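Local atomic coordinates of nuclear fusion protein BIK1 (Saccharomyces cerevisiae, PDB entry 6FC6), a protein that binds microtubules and kinesin and is required for nuclear fusion, chromosome disjunction and nuclear segregation in mitosis, here represented by its CAP-Gly domain. Residues I14-L19 / A38-L43; R8-F13 / K25-V30. All blocks are in the same frame, centred on the assembly; numbering follows the deposited sequence.

Interaction 1. Residues I14-L19 / A38-L43; sequences IQIPNL and AGVDLL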
loop_
_atom_site.group_PDB
_atom_site.type_symbol
_atom_site.label_atom_id
_atom_site.label_comp_id
_atom_site.label_asym_id
_atom_site.label_seq_id
_atom_site.Cartn_x
_atom_site.Cartn_y
_atom_site.Cartn_z
ATOM N N ILE A 14 7.129 -5.860 2.867
ATOM C CA ILE A 14 6.330 -7.069 2.936
ATOM C C ILE A 14 6.456 -7.822 1.618
ATOM O O ILE A 14 6.754 -7.231 0.589
ATOM C CB ILE A 14 4.854 -6.816 3.223
ATOM C CG1 ILE A 14 4.211 -5.817 2.238
ATOM C CG2 ILE A 14 4.650 -6.341 4.647
ATOM C CD1 ILE A 14 2.712 -5.716 2.419
ATOM N N GLN A 15 6.186 -9.115 1.652
ATOM C CA GLN A 15 6.394 -9.974 0.494
ATOM C C GLN A 15 5.019 -10.328 0.073
ATOM O O GLN A 15 4.385 -11.153 0.675
ATOM C CB GLN A 15 7.225 -11.223 0.830
ATOM C CG GLN A 15 7.751 -11.939 -0.409
ATOM C CD GLN A 15 8.962 -11.220 -1.015
ATOM O OE1 GLN A 15 9.880 -10.793 -0.292
ATOM N NE2 GLN A 15 8.972 -11.089 -2.330
ATOM N N ILE A 16 4.512 -9.640 -0.926
ATOM C CA ILE A 16 3.134 -9.789 -1.307
ATOM C C ILE A 16 3.079 -10.954 -2.294
ATOM O O ILE A 16 3.748 -10.904 -3.309
ATOM C CB ILE A 16 2.590 -8.541 -1.974
ATOM C CG1 ILE A 16 2.727 -7.353 -1.009
ATOM C CG2 ILE A 16 1.134 -8.721 -2.355
ATOM C CD1 ILE A 16 2.934 -6.044 -1.726
ATOM N N PRO A 17 2.286 -11.990 -1.982
ATOM C CA PRO A 17 2.184 -13.143 -2.874
ATOM C C PRO A 17 1.686 -12.708 -4.236
ATOM O O PRO A 17 0.762 -11.905 -4.311
ATOM C CB PRO A 17 1.130 -14.030 -2.185
ATOM C CG PRO A 17 0.316 -13.083 -1.363
ATOM C CD PRO A 17 1.299 -12.053 -0.880
ATOM N N ASN A 18 2.361 -13.191 -5.277
ATOM C CA ASN A 18 2.029 -12.949 -6.692
ATOM C C ASN A 18 2.388 -11.567 -7.181
ATOM O O ASN A 18 2.057 -11.222 -8.302
ATOM C CB ASN A 18 0.550 -13.255 -7.017
ATOM C CG ASN A 18 0.164 -14.705 -6.706
ATOM O OD1 ASN A 18 0.981 -15.635 -6.841
ATOM N ND2 ASN A 18 -1.090 -14.910 -6.284
ATOM N N LEU A 19 3.051 -10.771 -6.349
ATOM C CA LEU A 19 3.461 -9.445 -6.756
ATOM C C LEU A 19 4.909 -9.243 -6.543
ATOM O O LEU A 19 5.613 -8.914 -7.443
ATOM C CB LEU A 19 2.644 -8.382 -6.014
ATOM C CG LEU A 19 2.145 -7.229 -6.912
ATOM C CD1 LEU A 19 1.837 -7.582 -8.352
ATOM C CD2 LEU A 19 0.914 -6.600 -6.301
ATOM N N ALA A 38 -3.853 -0.608 1.977
ATOM C CA ALA A 38 -2.425 -0.404 2.149
ATOM C C ALA A 38 -1.939 0.182 0.838
ATOM O O ALA A 38 -2.226 -0.374 -0.215
ATOM C CB ALA A 38 -1.762 -1.723 2.400
ATOM N N GLY A 39 -1.199 1.265 0.889
ATOM C CA GLY A 39 -0.514 1.794 -0.254
ATOM C C GLY A 39 0.919 1.306 -0.162
ATOM O O GLY A 39 1.608 1.542 0.851
ATOM N N VAL A 40 1.360 0.621 -1.215
ATOM C CA VAL A 40 2.701 0.085 -1.262
ATOM C C VAL A 40 3.465 0.543 -2.480
ATOM O O VAL A 40 2.897 0.791 -3.515
ATOM C CB VAL A 40 2.724 -1.464 -1.211
ATOM C CG1 VAL A 40 1.918 -2.030 -0.078
ATOM C CG2 VAL A 40 2.200 -2.072 -2.480
ATOM N N ASP A 41 4.774 0.616 -2.364
ATOM C CA ASP A 41 5.589 0.936 -3.481
ATOM C C ASP A 41 6.300 -0.403 -3.872
ATOM O O ASP A 41 7.089 -0.944 -3.084
ATOM C CB ASP A 41 6.614 1.958 -3.087
ATOM C CG ASP A 41 7.471 2.429 -4.298
ATOM O OD1 ASP A 41 7.452 1.763 -5.327
ATOM O OD2 ASP A 41 8.165 3.488 -4.203
ATOM N N LEU A 42 6.033 -0.898 -5.063
ATOM C CA LEU A 42 6.638 -2.199 -5.499
ATOM C C LEU A 42 8.044 -2.048 -6.119
ATOM O O LEU A 42 8.623 -3.024 -6.529
ATOM C CB LEU A 42 5.719 -2.880 -6.466
ATOM C CG LEU A 42 4.337 -3.151 -5.924
ATOM C CD1 LEU A 42 3.346 -3.493 -6.986
ATOM C CD2 LEU A 42 4.372 -4.268 -4.897
ATOM N N LEU A 43 8.570 -0.836 -6.190
ATOM C CA LEU A 43 9.927 -0.545 -6.654
ATOM C C LEU A 43 10.251 -1.041 -8.061
ATOM O O LEU A 43 11.406 -1.277 -8.393
ATOM C CB LEU A 43 10.938 -1.145 -5.665
ATOM C CG LEU A 43 10.684 -0.799 -4.188
ATOM C CD1 LEU A 43 11.682 -1.510 -3.286
ATOM C CD2 LEU A 43 10.785 0.693 -3.998
#
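Ile16 and Leu19 meet Val40 and Leu42 in a buried, wholly apolar contact inside the CAP-Gly domain, a member of the SH3-like clan built around a curled antiparallel sheet. Strand 13-16 and strand 37-41 are not neighbours in that sheet, since strand 20-28 runs between them; they meet over one face of the sheet through side chains. The backbones accordingly stay well apart, with 8.0 Å between the CA atoms of Leu19 and Leu42. Ile16 supplies the link on the strand itself. Its CG1 lies anti to the carbonyl carbon (chi1 -59°), which points this branch toward strand 37-41, with CD1 at its end 4.1 Å from Val40 CG2, the two side chains meeting tip to tip. The same methyl also receives Leu42, whose side chain crosses that of Ile16 at roughly a right angle. Ile70 and Leu68 of strand 67-71 close the cluster from the far edge of the sheet. Beyond the strand end, the turn that returns Leu19 toward the core is held by a hydrogen bond from Leu19 N to Ile16 O at 3.1 Å. In 38-43, an Asx turn shapes the exit from strand 37-41: Leu43 N donates to Asp41 OD1 from above the carboxylate plane. Leu42 uses both branches, its CD2 packing 3.9 Å from Ile16 CD1 while its CD1 sits 3.9 Å from Leu19 CG.

Interaction 2. Residues R8-F13 / K25-V30; sequences RKIGCF and KYVGPV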
loop_
_atom_site.group_PDB
_atom_site.type_symbol
_atom_site.label_atom_id
_atom_site.label_comp_id
_atom_site.label_asym_id
_atom_site.label_seq_id
_atom_site.Cartn_x
_atom_site.Cartn_y
_atom_site.Cartn_z
ATOM N N ARG A 8 2.039 1.887 12.343
ATOM C CA ARG A 8 3.363 1.800 12.949
ATOM C C ARG A 8 4.369 1.089 12.111
ATOM O O ARG A 8 5.532 1.137 12.420
ATOM C CB ARG A 8 3.297 1.088 14.335
ATOM C CG ARG A 8 2.621 1.943 15.403
ATOM C CD ARG A 8 2.834 1.343 16.810
ATOM N NE ARG A 8 1.936 0.203 17.079
ATOM C CZ ARG A 8 0.689 0.308 17.578
ATOM N NH1 ARG A 8 -0.022 -0.774 17.806
ATOM N NH2 ARG A 8 0.133 1.483 17.858
ATOM N N LYS A 9 3.935 0.370 11.083
ATOM C CA LYS A 9 4.846 -0.380 10.246
ATOM C C LYS A 9 5.139 0.291 8.917
ATOM O O LYS A 9 5.792 -0.333 8.060
ATOM C CB LYS A 9 4.247 -1.773 9.989
ATOM C CG LYS A 9 4.043 -2.617 11.246
ATOM C CD LYS A 9 5.364 -3.096 11.782
ATOM C CE LYS A 9 5.147 -4.042 12.943
ATOM N NZ LYS A 9 4.687 -5.388 12.514
ATOM N N ILE A 10 4.668 1.535 8.727
ATOM C CA ILE A 10 4.975 2.273 7.524
ATOM C C ILE A 10 6.474 2.400 7.343
ATOM O O ILE A 10 7.189 2.817 8.242
ATOM C CB ILE A 10 4.199 3.613 7.455
ATOM C CG1 ILE A 10 2.784 3.306 6.951
ATOM C CG2 ILE A 10 4.905 4.603 6.545
ATOM C CD1 ILE A 10 1.802 4.352 7.177
ATOM N N GLY A 11 6.949 2.079 6.152
ATOM C CA GLY A 11 8.408 2.045 5.870
ATOM C C GLY A 11 8.979 0.627 5.861
ATOM O O GLY A 11 10.007 0.398 5.276
ATOM N N CYS A 12 8.270 -0.335 6.424
ATOM C CA CYS A 12 8.644 -1.730 6.293
ATOM C C CYS A 12 8.371 -2.343 4.943
ATOM O O CYS A 12 7.622 -1.821 4.164
ATOM C CB CYS A 12 7.960 -2.619 7.355
ATOM S SG CYS A 12 6.236 -3.133 6.941
ATOM N N PHE A 13 8.978 -3.513 4.733
ATOM C CA PHE A 13 8.811 -4.291 3.536
ATOM C C PHE A 13 8.015 -5.525 3.786
ATOM O O PHE A 13 8.189 -6.161 4.786
ATOM C CB PHE A 13 10.183 -4.636 2.944
ATOM C CG PHE A 13 10.921 -3.421 2.430
ATOM C CD1 PHE A 13 11.637 -2.627 3.274
ATOM C CD2 PHE A 13 10.831 -3.061 1.078
ATOM C CE1 PHE A 13 12.281 -1.508 2.792
ATOM C CE2 PHE A 13 11.501 -1.968 0.596
ATOM C CZ PHE A 13 12.179 -1.157 1.462
ATOM N N LYS A 25 3.725 2.186 2.438
ATOM C CA LYS A 25 3.823 3.645 2.508
ATOM C C LYS A 25 2.592 4.399 3.048
ATOM O O LYS A 25 2.687 5.593 3.310
ATOM C CB LYS A 25 4.263 4.202 1.159
ATOM C CG LYS A 25 5.548 3.505 0.746
ATOM C CD LYS A 25 6.409 4.286 -0.172
ATOM C CE LYS A 25 7.435 5.034 0.607
ATOM N NZ LYS A 25 8.093 5.924 -0.345
ATOM N N TYR A 26 1.454 3.731 3.104
ATOM C CA TYR A 26 0.215 4.387 3.496
ATOM C C TYR A 26 -0.721 3.348 4.005
ATOM O O TYR A 26 -0.759 2.216 3.436
ATOM C CB TYR A 26 -0.450 5.081 2.288
ATOM C CG TYR A 26 -1.803 5.643 2.598
ATOM C CD1 TYR A 26 -1.961 6.837 3.351
ATOM C CD2 TYR A 26 -2.912 5.021 2.171
ATOM C CE1 TYR A 26 -3.213 7.316 3.631
ATOM C CE2 TYR A 26 -4.175 5.528 2.457
ATOM C CZ TYR A 26 -4.299 6.677 3.186
ATOM O OH TYR A 26 -5.610 7.146 3.420
ATOM N N VAL A 27 -1.484 3.691 5.056
ATOM C CA VAL A 27 -2.556 2.840 5.472
ATOM C C VAL A 27 -3.778 3.699 5.750
ATOM O O VAL A 27 -3.719 4.598 6.538
ATOM C CB VAL A 27 -2.143 2.029 6.748
ATOM C CG1 VAL A 27 -3.361 1.249 7.219
ATOM C CG2 VAL A 27 -1.022 1.058 6.428
ATOM N N GLY A 28 -4.893 3.404 5.122
ATOM C CA GLY A 28 -6.075 4.189 5.354
ATOM C C GLY A 28 -7.100 4.077 4.289
ATOM O O GLY A 28 -6.982 3.280 3.402
ATOM N N PRO A 29 -8.162 4.903 4.380
ATOM C CA PRO A 29 -9.159 4.937 3.352
ATOM C C PRO A 29 -8.629 5.658 2.078
ATOM O O PRO A 29 -7.648 6.403 2.158
ATOM C CB PRO A 29 -10.253 5.791 3.981
ATOM C CG PRO A 29 -9.537 6.676 4.963
ATOM C CD PRO A 29 -8.290 6.015 5.345
ATOM N N VAL A 30 -9.312 5.427 0.982
ATOM C CA VAL A 30 -9.048 6.081 -0.285
ATOM C C VAL A 30 -10.339 6.665 -0.752
ATOM O O VAL A 30 -11.330 5.935 -0.853
ATOM C CB VAL A 30 -8.446 5.109 -1.325
ATOM C CG1 VAL A 30 -8.258 5.825 -2.652
ATOM C CG2 VAL A 30 -7.097 4.591 -0.797
#
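The backbone from Lys9 to Cys12 folds into a type II beta turn, closed by a hydrogen bond from Cys12 N to Lys9 O at 3.0 Å, and this turn sets Ile10 against the backbone of strand 20-28, the CA atoms of Ile10 and Lys25 lying 5.3 Å apart. Gly11 takes the third position with a positive phi of 102°, as suits glycine in a type II turn. Leu24, just before Lys25, ties the turn to the strand: its backbone pairs with Gly11 and Cys12, and its side chain is a further neighbour of Ile10.

Ile10 carries the contact, and in 25-30 it meets mainly backbone. Its CG2 rests 4.0 Å from Lys25 O, and CG1 lies over the peptide joining Lys25 to Tyr26. With CG1 anti to the carbonyl carbon (chi1 -81°), the chain extends along the strand until CD1 comes 4.0 Å from Tyr26 CA and equally near Val27 N. Within 25-30, Val27 is the residue that answers with its side chain, through a loose approach of CG2 to Ile10 CD1 at 4.4 Å.

Lys25 and Tyr26 both face Gly39 in a classic beta bulge, and their CB atoms point away from 8-13. The Lys25 ammonium group makes a hydrogen bond to Gln60 O, and the ring of Tyr26 meets that of Tyr58 edge to face. The Tyr26 hydroxyl donates a hydrogen bond to Pro29 O at 2.5 Å, in the carbonyl plane.

The chemistry is thus divided: van der Waals contact with Ile10 shields one flank of the bulged backbone, while directional bonds hold the tyrosine hydroxyl and lysine ammonium that project from it.

Overall arrangement
The two contacts lie within one CAP-Gly domain, their centres about 11 Å apart, and their segments alternate along the chain: 8-13, 14-19, 25-30, then 38-43. What they share is the sheet: strand 20-28 carries part of interaction 2 and runs between strands 13-16 and 37-41 of interaction 1. Backbone pairing at Gly39 joins interaction 2 directly to interaction 1, reinforced by packing of Asp41 CB on Lys25 CD and of Leu43 CD1 on Phe13 CE2. Interaction 1 thus packs side chains over one face of the sheet, in the buried interior, whereas interaction 2 fastens the N-terminal loop to an inner strand, which leads on to Val30, packed on an aromatic side chain of the bound peptide.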